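Side-chain contacts in probable UbiX-like flavin prenyltransferase (Escherichia coli, PDB 1SBZ), which probably makes the prenylated FMN cofactor of a phenolic acid decarboxylase, transferring a dimethylallyl group to reduced FMN as a homododecamer: residues H32-K37 / A69-G74; R105-V110 / R115-V120; L15-L20 / A55-F60. One frame throughout, in Å; residues are numbered along the deposited sequence.

Contact 1 of 3, residues H32-K37 / A69-G74. With FMN (flavin mononucleotide), chain H.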
loop_
_atom_site.group_PDB
_atom_site.type_symbol
_atom_site.label_atom_id
_atom_site.label_comp_id
_atom_site.label_asym_id
_atom_site.label_seq_id
_atom_site.Cartn_x
_atom_site.Cartn_y
_atom_site.Cartn_z
ATOM N N HIS D 32 -3.850 -2.578 -39.065
ATOM C CA HIS D 32 -4.976 -3.426 -38.718
ATOM C C HIS D 32 -5.939 -2.631 -37.845
ATOM O O HIS D 32 -5.634 -2.307 -36.692
ATOM C CB HIS D 32 -4.502 -4.693 -38.006
ATOM C CG HIS D 32 -3.639 -5.577 -38.853
ATOM N ND1 HIS D 32 -4.072 -6.791 -39.343
ATOM C CD2 HIS D 32 -2.369 -5.422 -39.299
ATOM C CE1 HIS D 32 -3.106 -7.345 -40.055
ATOM N NE2 HIS D 32 -2.063 -6.535 -40.045
ATOM N N LEU D 33 -7.096 -2.303 -38.407
ATOM C CA LEU D 33 -8.077 -1.461 -37.734
ATOM C C LEU D 33 -9.149 -2.282 -37.035
ATOM O O LEU D 33 -9.619 -3.287 -37.566
ATOM C CB LEU D 33 -8.726 -0.493 -38.737
ATOM C CG LEU D 33 -9.958 0.326 -38.324
ATOM C CD1 LEU D 33 -9.628 1.297 -37.190
ATOM C CD2 LEU D 33 -10.514 1.073 -39.520
ATOM N N VAL D 34 -9.515 -1.858 -35.826
ATOM C CA VAL D 34 -10.697 -2.386 -35.144
ATOM C C VAL D 34 -11.543 -1.215 -34.655
ATOM O O VAL D 34 -11.131 -0.481 -33.756
ATOM C CB VAL D 34 -10.339 -3.305 -33.947
ATOM C CG1 VAL D 34 -11.556 -4.093 -33.503
ATOM C CG2 VAL D 34 -9.227 -4.257 -34.301
HETATM N N MSE D 35 -12.712 -1.032 -35.263
HETATM C CA MSE D 35 -13.652 0.003 -34.829
HETATM C C MSE D 35 -14.719 -0.618 -33.933
HETATM O O MSE D 35 -15.362 -1.593 -34.320
HETATM C CB MSE D 35 -14.335 0.675 -36.026
HETATM C CG MSE D 35 -13.432 1.490 -36.923
HETATM SE SE MSE D 35 -14.391 2.120 -38.525
HETATM C CE MSE D 35 -14.639 0.376 -39.392
ATOM N N SER D 36 -14.902 -0.057 -32.737
ATOM C CA SER D 36 -15.961 -0.507 -31.836
ATOM C C SER D 36 -17.316 -0.083 -32.394
ATOM O O SER D 36 -17.373 0.756 -33.285
ATOM C CB SER D 36 -15.769 0.096 -30.445
ATOM O OG SER D 36 -16.060 1.480 -30.452
ATOM N N LYS D 37 -18.397 -0.653 -31.866
ATOM C CA LYS D 37 -19.745 -0.244 -32.251
ATOM C C LYS D 37 -19.925 1.270 -32.077
ATOM O O LYS D 37 -20.423 1.956 -32.972
ATOM C CB LYS D 37 -20.793 -1.021 -31.445
ATOM C CG LYS D 37 -22.244 -0.806 -31.891
ATOM C CD LYS D 37 -22.994 0.135 -30.948
ATOM C CE LYS D 37 -24.403 0.472 -31.466
ATOM N NZ LYS D 37 -25.190 -0.745 -31.876
ATOM N N ALA D 69 -9.747 -13.348 -34.796
ATOM C CA ALA D 69 -8.962 -12.570 -35.760
ATOM C C ALA D 69 -7.461 -12.786 -35.564
ATOM O O ALA D 69 -7.025 -13.191 -34.483
ATOM C CB ALA D 69 -9.304 -11.084 -35.649
ATOM N N THR D 70 -6.678 -12.518 -36.611
ATOM C CA THR D 70 -5.219 -12.688 -36.552
ATOM C C THR D 70 -4.584 -11.986 -35.350
ATOM O O THR D 70 -3.782 -12.583 -34.623
ATOM C CB THR D 70 -4.546 -12.213 -37.859
ATOM O OG1 THR D 70 -5.113 -10.964 -38.267
ATOM C CG2 THR D 70 -4.883 -13.149 -39.017
ATOM N N ILE D 71 -4.968 -10.727 -35.143
ATOM C CA ILE D 71 -4.383 -9.873 -34.097
ATOM C C ILE D 71 -4.789 -10.283 -32.675
ATOM O O ILE D 71 -4.329 -9.690 -31.696
ATOM C CB ILE D 71 -4.716 -8.383 -34.352
ATOM C CG1 ILE D 71 -6.236 -8.180 -34.423
ATOM C CG2 ILE D 71 -4.020 -7.895 -35.611
ATOM C CD1 ILE D 71 -6.692 -6.752 -34.258
ATOM N N SER D 72 -5.652 -11.292 -32.572
ATOM C CA SER D 72 -6.026 -11.859 -31.288
ATOM C C SER D 72 -4.981 -12.879 -30.839
ATOM O O SER D 72 -4.980 -13.325 -29.695
ATOM C CB SER D 72 -7.401 -12.511 -31.383
ATOM O OG SER D 72 -7.740 -13.158 -30.175
ATOM N N SER D 73 -4.090 -13.239 -31.754
ATOM C CA SER D 73 -3.050 -14.211 -31.472
ATOM C C SER D 73 -1.724 -13.516 -31.216
ATOM O O SER D 73 -1.328 -12.622 -31.968
ATOM C CB SER D 73 -2.915 -15.197 -32.638
ATOM O OG SER D 73 -1.911 -16.158 -32.368
ATOM N N GLY D 74 -1.045 -13.940 -30.154
ATOM C CA GLY D 74 0.263 -13.411 -29.794
ATOM C C GLY D 74 1.350 -13.749 -30.798
ATOM O O GLY D 74 2.225 -12.921 -31.065
HETATM N N1 FMN H . -16.994 8.227 -23.468
HETATM C C2 FMN H . -15.799 8.671 -22.949
HETATM O O2 FMN H . -15.234 7.965 -22.122
HETATM N N3 FMN H . -15.269 9.880 -23.354
HETATM C C4 FMN H . -15.943 10.647 -24.297
HETATM O O4 FMN H . -15.344 11.584 -24.835
HETATM C C4A FMN H . -17.163 10.188 -24.827
HETATM N N5 FMN H . -17.866 10.919 -25.771
HETATM C C5A FMN H . -19.066 10.439 -26.284
HETATM C C6 FMN H . -19.769 11.178 -27.241
HETATM C C7 FMN H . -20.978 10.699 -27.766
HETATM C C7M FMN H . -21.498 11.321 -29.037
HETATM C C8 FMN H . -21.486 9.470 -27.326
HETATM C C8M FMN H . -22.633 8.791 -28.037
HETATM C C9 FMN H . -20.783 8.740 -26.375
HETATM C C9A FMN H . -19.573 9.215 -25.853
HETATM N N10 FMN H . -18.878 8.477 -24.898
HETATM C C10 FMN H . -17.684 8.967 -24.394
HETATM C "C1'" FMN H . -19.541 7.303 -24.229
HETATM C "C2'" FMN H . -19.016 6.004 -24.833
HETATM O "O2'" FMN H . -19.238 6.014 -26.228
HETATM C "C3'" FMN H . -19.632 4.765 -24.174
HETATM O "O3'" FMN H . -19.113 4.621 -22.860
HETATM C "C4'" FMN H . -19.418 3.474 -24.975
HETATM O "O4'" FMN H . -19.874 2.348 -24.248
HETATM C "C5'" FMN H . -17.957 3.237 -25.340
HETATM O "O5'" FMN H . -17.801 1.932 -25.872
HETATM P P FMN H . -16.468 1.599 -26.714
HETATM O O1P FMN H . -16.564 2.349 -28.027
HETATM O O2P FMN H . -16.432 0.113 -26.916
HETATM O O3P FMN H . -15.256 2.060 -25.929
#
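Ile71 sends one branch to His32 and the other to Val34. Its methyl CG2 comes within 3.9 Å of His32 ND1, and the two side chains pass alongside, running opposite ways. The other branch meets Val34 tip to tip, Ile71 CD1 standing 3.6 Å from Val34 CG2. A chi1 of 57° turns CG1 of Ile71, and with it CD1, toward Val34 and leaves CG2 for the ring. The carrier is a short 3-10 turn at 70-72, closed by the bond from Ser72 N to Ala69 O (3.0 Å). The polar atoms of the imidazole look elsewhere: NE2 bonds Glu30 and ND1 bonds His62, so the ring is pinned while Ile71 packs on it, and the Phe60 ring stacks with it. Leu102 of helix 102-112 touches both Val34 and Ile71. Farther along the chain, just past strand 30-35, Ser36 OG donates to FMN O1P at 2.6 Å and also caps the helix that follows through Ala39 N. Binding a phosphate in the loop after a parallel strand, at the N-terminus of the next helix, is characteristic of Rossmann-like flavoproteins.

Contact 2 of 3, residues R105-V110 / R115-V120. With FMN (flavin mononucleotide), chain E.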
loop_
_atom_site.group_PDB
_atom_site.type_symbol
_atom_site.label_atom_id
_atom_site.label_comp_id
_atom_site.label_asym_id
_atom_site.label_seq_id
_atom_site.Cartn_x
_atom_site.Cartn_y
_atom_site.Cartn_z
ATOM N N ARG D 105 -9.068 -7.579 -26.261
ATOM C CA ARG D 105 -8.223 -8.751 -26.479
ATOM C C ARG D 105 -6.918 -8.410 -27.193
ATOM O O ARG D 105 -5.848 -8.811 -26.740
ATOM C CB ARG D 105 -8.986 -9.856 -27.230
ATOM C CG ARG D 105 -8.125 -11.056 -27.652
ATOM C CD ARG D 105 -7.524 -11.872 -26.502
ATOM N NE ARG D 105 -6.697 -12.978 -27.006
ATOM C CZ ARG D 105 -5.912 -13.741 -26.254
ATOM N NH1 ARG D 105 -5.811 -13.535 -24.943
ATOM N NH2 ARG D 105 -5.207 -14.707 -26.814
ATOM N N ALA D 106 -7.003 -7.678 -28.303
ATOM C CA ALA D 106 -5.803 -7.248 -29.007
ATOM C C ALA D 106 -4.888 -6.442 -28.085
ATOM O O ALA D 106 -3.667 -6.574 -28.163
ATOM C CB ALA D 106 -6.158 -6.443 -30.251
ATOM N N ALA D 107 -5.476 -5.621 -27.210
ATOM C CA ALA D 107 -4.693 -4.814 -26.250
ATOM C C ALA D 107 -4.029 -5.688 -25.188
ATOM O O ALA D 107 -2.855 -5.519 -24.872
ATOM C CB ALA D 107 -5.570 -3.746 -25.585
ATOM N N ASP D 108 -4.797 -6.629 -24.649
ATOM C CA ASP D 108 -4.292 -7.600 -23.673
ATOM C C ASP D 108 -3.125 -8.422 -24.239
ATOM O O ASP D 108 -2.108 -8.620 -23.563
ATOM C CB ASP D 108 -5.437 -8.513 -23.218
ATOM C CG ASP D 108 -5.152 -9.186 -21.894
ATOM O OD1 ASP D 108 -4.915 -8.474 -20.884
ATOM O OD2 ASP D 108 -5.152 -10.426 -21.773
ATOM N N VAL D 109 -3.276 -8.865 -25.489
ATOM C CA VAL D 109 -2.241 -9.597 -26.230
ATOM C C VAL D 109 -0.991 -8.740 -26.472
ATOM O O VAL D 109 0.130 -9.176 -26.214
ATOM C CB VAL D 109 -2.805 -10.160 -27.572
ATOM C CG1 VAL D 109 -1.691 -10.538 -28.543
ATOM C CG2 VAL D 109 -3.694 -11.362 -27.308
ATOM N N VAL D 110 -1.178 -7.524 -26.964
ATOM C CA VAL D 110 -0.059 -6.593 -27.100
ATOM C C VAL D 110 0.755 -6.500 -25.789
ATOM O O VAL D 110 1.984 -6.619 -25.801
ATOM C CB VAL D 110 -0.535 -5.207 -27.620
ATOM C CG1 VAL D 110 0.446 -4.102 -27.255
ATOM C CG2 VAL D 110 -0.754 -5.257 -29.138
ATOM N N ARG D 115 4.724 -5.755 -26.407
ATOM C CA ARG D 115 4.665 -4.812 -27.520
ATOM C C ARG D 115 4.120 -3.476 -27.032
ATOM O O ARG D 115 3.547 -3.391 -25.929
ATOM C CB ARG D 115 3.829 -5.381 -28.674
ATOM C CG ARG D 115 4.357 -6.727 -29.166
ATOM C CD ARG D 115 3.508 -7.425 -30.226
ATOM N NE ARG D 115 4.099 -8.729 -30.542
ATOM C CZ ARG D 115 3.440 -9.777 -31.028
ATOM N NH1 ARG D 115 2.137 -9.712 -31.279
ATOM N NH2 ARG D 115 4.099 -10.909 -31.250
ATOM N N LYS D 116 4.319 -2.431 -27.831
ATOM C CA LYS D 116 3.992 -1.075 -27.388
ATOM C C LYS D 116 2.497 -0.793 -27.495
ATOM O O LYS D 116 1.905 -0.969 -28.562
ATOM C CB LYS D 116 4.806 -0.034 -28.168
ATOM C CG LYS D 116 4.425 1.403 -27.836
ATOM C CD LYS D 116 5.647 2.283 -27.677
ATOM C CE LYS D 116 5.388 3.369 -26.639
ATOM N NZ LYS D 116 4.770 2.811 -25.381
ATOM N N LEU D 117 1.894 -0.367 -26.387
ATOM C CA LEU D 117 0.514 0.108 -26.394
ATOM C C LEU D 117 0.455 1.624 -26.166
ATOM O O LEU D 117 0.985 2.130 -25.171
ATOM C CB LEU D 117 -0.320 -0.639 -25.342
ATOM C CG LEU D 117 -1.830 -0.352 -25.276
ATOM C CD1 LEU D 117 -2.511 -0.654 -26.606
ATOM C CD2 LEU D 117 -2.491 -1.152 -24.161
ATOM N N VAL D 118 -0.174 2.338 -27.099
ATOM C CA VAL D 118 -0.322 3.789 -27.004
ATOM C C VAL D 118 -1.806 4.132 -26.948
ATOM O O VAL D 118 -2.552 3.837 -27.874
ATOM C CB VAL D 118 0.349 4.531 -28.193
ATOM C CG1 VAL D 118 0.118 6.047 -28.105
ATOM C CG2 VAL D 118 1.832 4.221 -28.255
ATOM N N LEU D 119 -2.231 4.750 -25.854
ATOM C CA LEU D 119 -3.635 5.126 -25.697
ATOM C C LEU D 119 -3.802 6.617 -25.892
ATOM O O LEU D 119 -2.942 7.400 -25.489
ATOM C CB LEU D 119 -4.117 4.734 -24.302
ATOM C CG LEU D 119 -4.787 3.387 -24.017
ATOM C CD1 LEU D 119 -4.546 2.293 -25.064
ATOM C CD2 LEU D 119 -4.461 2.900 -22.596
ATOM N N VAL D 120 -4.918 7.015 -26.495
ATOM C CA VAL D 120 -5.244 8.423 -26.668
ATOM C C VAL D 120 -6.531 8.655 -25.866
ATOM O O VAL D 120 -7.624 8.727 -26.432
ATOM C CB VAL D 120 -5.394 8.793 -28.191
ATOM C CG1 VAL D 120 -5.819 10.248 -28.383
ATOM C CG2 VAL D 120 -4.080 8.520 -28.945
HETATM N N1 FMN E . -7.697 -16.265 -24.142
HETATM C C2 FMN E . -6.864 -16.551 -23.079
HETATM O O2 FMN E . -6.914 -15.838 -22.083
HETATM N N3 FMN E . -5.997 -17.635 -23.133
HETATM C C4 FMN E . -5.959 -18.430 -24.262
HETATM O O4 FMN E . -5.104 -19.311 -24.363
HETATM C C4A FMN E . -6.802 -18.137 -25.342
HETATM N N5 FMN E . -6.775 -18.926 -26.472
HETATM C C5A FMN E . -7.606 -18.649 -27.546
HETATM C C6 FMN E . -7.553 -19.467 -28.676
HETATM C C7 FMN E . -8.382 -19.230 -29.770
HETATM C C7M FMN E . -8.796 -20.463 -30.530
HETATM C C8 FMN E . -9.258 -18.135 -29.729
HETATM C C8M FMN E . -10.326 -17.975 -30.776
HETATM C C9 FMN E . -9.308 -17.314 -28.603
HETATM C C9A FMN E . -8.481 -17.567 -27.502
HETATM N N10 FMN E . -8.518 -16.760 -26.367
HETATM C C10 FMN E . -7.678 -17.046 -25.287
HETATM C "C1'" FMN E . -9.297 -15.476 -26.404
HETATM C "C2'" FMN E . -10.600 -15.637 -25.629
HETATM O "O2'" FMN E . -11.368 -16.668 -26.213
HETATM C "C3'" FMN E . -11.389 -14.328 -25.575
HETATM O "O3'" FMN E . -10.729 -13.436 -24.704
HETATM C "C4'" FMN E . -12.844 -14.497 -25.122
HETATM O "O4'" FMN E . -13.435 -13.222 -24.993
HETATM C "C5'" FMN E . -12.967 -15.230 -23.790
HETATM O "O5'" FMN E . -14.302 -15.188 -23.356
HETATM P P FMN E . -14.836 -16.241 -22.278
HETATM O O1P FMN E . -16.220 -15.833 -21.858
HETATM O O2P FMN E . -13.932 -16.278 -21.055
HETATM O O3P FMN E . -14.838 -17.609 -22.925
#
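Val110 O accepts the shortest polar bond between the two segments, from Arg115 N at 2.9 Å. The N-H points at the oxygen with an angle of 154°. This bond ties the last turn of helix 102-112 to Arg115, at the entry to the strand that runs through Leu117, across a four-residue connection. The Arg115 side chain leaves beside the same carbonyl, with its CB 3.6 Å from Val110 O, and runs extended to a guanidinium held by Gly74 O and, weakly, by Phe76 O.

Val110 does most of the apolar work. A chi1 of 157° turns its CG1 away from the backbone N and onto the start of the strand, where this methyl lies 3.7 Å from Lys116 O and 4.0 Å from Leu117 CB. One turn earlier Ala107 CB rests 4.3 Å from Leu117 CD2, and Ile94 of helix 88-96 touches both residues.

The other flank of the helix faces an FMN bound by a second subunit, whose Thr90, Ser36 and Ser87 hold it. Val109 CG2 sits over the centre of one face of the Arg105 guanidinium and the ribityl C1' over the rim of the opposite face, while Arg105 NH1 comes within 3.4 Å of flavin N1. NH1 also forms a salt bridge with Glu123 of the second subunit. The contact is thus apolar and backbone-bonded toward the sheet but charged toward the neighbouring subunit. Lying over the N1 end of the flavin, the guanidinium would probably stabilise negative charge there in the reduced state, though Glu123 of the second subunit offsets part of its own charge.

Contact 3 of 3, residues L15-L20 / A55-F60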
loop_
_atom_site.group_PDB
_atom_site.type_symbol
_atom_site.label_atom_id
_atom_site.label_comp_id
_atom_site.label_asym_id
_atom_site.label_seq_id
_atom_site.Cartn_x
_atom_site.Cartn_y
_atom_site.Cartn_z
ATOM N N LEU D 15 -9.613 12.490 -34.949
ATOM C CA LEU D 15 -8.250 12.098 -34.557
ATOM C C LEU D 15 -7.880 10.734 -35.135
ATOM O O LEU D 15 -6.773 10.549 -35.633
ATOM C CB LEU D 15 -8.111 12.056 -33.028
ATOM C CG LEU D 15 -8.345 13.343 -32.230
ATOM C CD1 LEU D 15 -8.670 13.030 -30.777
ATOM C CD2 LEU D 15 -7.133 14.279 -32.340
ATOM N N GLY D 16 -8.810 9.780 -35.056
ATOM C CA GLY D 16 -8.590 8.432 -35.585
ATOM C C GLY D 16 -8.457 8.417 -37.095
ATOM O O GLY D 16 -7.530 7.808 -37.643
ATOM N N VAL D 17 -9.385 9.087 -37.770
ATOM C CA VAL D 17 -9.370 9.188 -39.236
ATOM C C VAL D 17 -8.078 9.830 -39.747
ATOM O O VAL D 17 -7.477 9.336 -40.701
ATOM C CB VAL D 17 -10.600 9.961 -39.776
ATOM C CG1 VAL D 17 -10.582 10.022 -41.311
ATOM C CG2 VAL D 17 -11.891 9.321 -39.282
ATOM N N ALA D 18 -7.649 10.914 -39.096
ATOM C CA ALA D 18 -6.434 11.614 -39.491
ATOM C C ALA D 18 -5.178 10.761 -39.298
ATOM O O ALA D 18 -4.280 10.781 -40.139
ATOM C CB ALA D 18 -6.307 12.926 -38.747
ATOM N N LEU D 19 -5.119 10.019 -38.193
ATOM C CA LEU D 19 -3.996 9.114 -37.950
ATOM C C LEU D 19 -3.960 7.995 -38.994
ATOM O O LEU D 19 -2.883 7.633 -39.486
ATOM C CB LEU D 19 -4.034 8.553 -36.524
ATOM C CG LEU D 19 -2.997 7.493 -36.130
ATOM C CD1 LEU D 19 -2.377 7.826 -34.784
ATOM C CD2 LEU D 19 -3.634 6.112 -36.108
ATOM N N LEU D 20 -5.137 7.459 -39.324
ATOM C CA LEU D 20 -5.258 6.432 -40.358
ATOM C C LEU D 20 -4.885 6.959 -41.738
ATOM O O LEU D 20 -4.268 6.242 -42.528
ATOM C CB LEU D 20 -6.672 5.841 -40.391
ATOM C CG LEU D 20 -7.055 4.791 -39.351
ATOM C CD1 LEU D 20 -8.550 4.541 -39.418
ATOM C CD2 LEU D 20 -6.286 3.495 -39.558
ATOM N N ALA D 55 -12.848 2.186 -42.797
ATOM C CA ALA D 55 -12.336 0.830 -42.969
ATOM C C ALA D 55 -11.408 0.742 -44.187
ATOM O O ALA D 55 -10.370 0.076 -44.140
ATOM C CB ALA D 55 -13.481 -0.164 -43.091
ATOM N N ALA D 56 -11.777 1.444 -45.261
ATOM C CA ALA D 56 -11.001 1.458 -46.503
ATOM C C ALA D 56 -9.653 2.188 -46.384
ATOM O O ALA D 56 -8.796 2.069 -47.267
ATOM C CB ALA D 56 -11.839 2.041 -47.647
ATOM N N LEU D 57 -9.468 2.939 -45.299
ATOM C CA LEU D 57 -8.188 3.594 -45.014
ATOM C C LEU D 57 -7.143 2.599 -44.505
ATOM O O LEU D 57 -5.946 2.880 -44.527
ATOM C CB LEU D 57 -8.380 4.711 -43.987
ATOM C CG LEU D 57 -8.463 6.200 -44.343
ATOM C CD1 LEU D 57 -8.570 6.503 -45.845
ATOM C CD2 LEU D 57 -9.589 6.862 -43.565
ATOM N N ALA D 58 -7.604 1.438 -44.050
ATOM C CA ALA D 58 -6.723 0.435 -43.453
ATOM C C ALA D 58 -6.468 -0.724 -44.408
ATOM O O ALA D 58 -7.267 -0.990 -45.309
ATOM C CB ALA D 58 -7.309 -0.072 -42.142
ATOM N N ASP D 59 -5.347 -1.406 -44.203
ATOM C CA ASP D 59 -5.002 -2.581 -44.985
ATOM C C ASP D 59 -5.886 -3.748 -44.589
ATOM O O ASP D 59 -6.304 -4.529 -45.440
ATOM C CB ASP D 59 -3.531 -2.939 -44.786
ATOM C CG ASP D 59 -2.600 -1.895 -45.360
ATOM O OD1 ASP D 59 -2.707 -1.595 -46.569
ATOM O OD2 ASP D 59 -1.724 -1.319 -44.681
ATOM N N PHE D 60 -6.158 -3.866 -43.292
ATOM C CA PHE D 60 -7.083 -4.868 -42.768
ATOM C C PHE D 60 -8.016 -4.215 -41.765
ATOM O O PHE D 60 -7.638 -3.262 -41.086
ATOM C CB PHE D 60 -6.327 -6.003 -42.071
ATOM C CG PHE D 60 -5.332 -6.706 -42.947
ATOM C CD1 PHE D 60 -4.039 -6.205 -43.100
ATOM C CD2 PHE D 60 -5.682 -7.881 -43.608
ATOM C CE1 PHE D 60 -3.117 -6.860 -43.906
ATOM C CE2 PHE D 60 -4.763 -8.545 -44.416
ATOM C CZ PHE D 60 -3.478 -8.033 -44.566
HETATM O O HOH W 1 -4.050 3.703 -42.774
#
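Leu57 meets helix 13-24 with two parts of its side chain. Its CD2 lies 4.0 Å from Val17 CG1, the two side chains being set nearly perpendicular. Nearer the backbone, Leu57 CB stands 4.1 Å from Leu20 CB, and beside this contact a water links the two main chains. That water donates to both carbonyls, at 2.6 Å to Leu20 O and 2.7 Å to Leu57 O, and so bridges two acceptors that could not bond each other directly. Val17 and Leu20 are one turn apart, and Leu57 takes both from the same side of the helix. Val17 offers CG1 because that methyl is anti to the backbone N (chi1 -179°).

In the Rossmann-like alpha/beta fold of this flavoprotein, helix 13-24 is the helix of the beta-alpha-beta crossover from strand 2-7 to strand 30-35, and it packs here on the loop around Leu57, which leads from helix 51-55 into strand 60-62, an edge strand of the sheet within this chain.

Leu57 is presented by a type I beta turn from Ala55 to Ala58, closed by Ala58 N bonding to Ala55 O at 3.1 Å. On the helix, Leu20 N bonds Gly16 O at 2.9 Å, and the side chain of Leu20 also touches Val5 and Met7 of strand 2-7. Ala58, the residue after Leu57, packs on Thr31 and Leu33 of strand 30-35. Beyond the turn, Asp59 makes a salt bridge to Arg24, farther along helix 13-24, and accepts from Thr31 N. Phe60 then joins strand 30-35 through backbone bonds with Thr31 and Leu33.

All three contacts are largely buried, though Leu57 of contact 3 and Arg115 of contact 2 are partly exposed and Thr70 of contact 1 is exposed. Contact 1 and contact 3 share a border at the sheet's edge, where Leu33 N bonds Phe60 O at 2.9 Å. Contact 2 lies farther across the sheet, its centre about 17 Å from that of contact 3. Contacts 1 and 2 do meet: Gly74 O bonds Arg115, Ser72 O bonds Arg105 weakly, and Gly74 packs on Val109. Chemistry follows place. Contact 3 is aliphatic with one bridging water; contact 1 is apolar but ends at the chain's own FMN; contact 2 adds a direct backbone bond and reaches an FMN held by a second subunit.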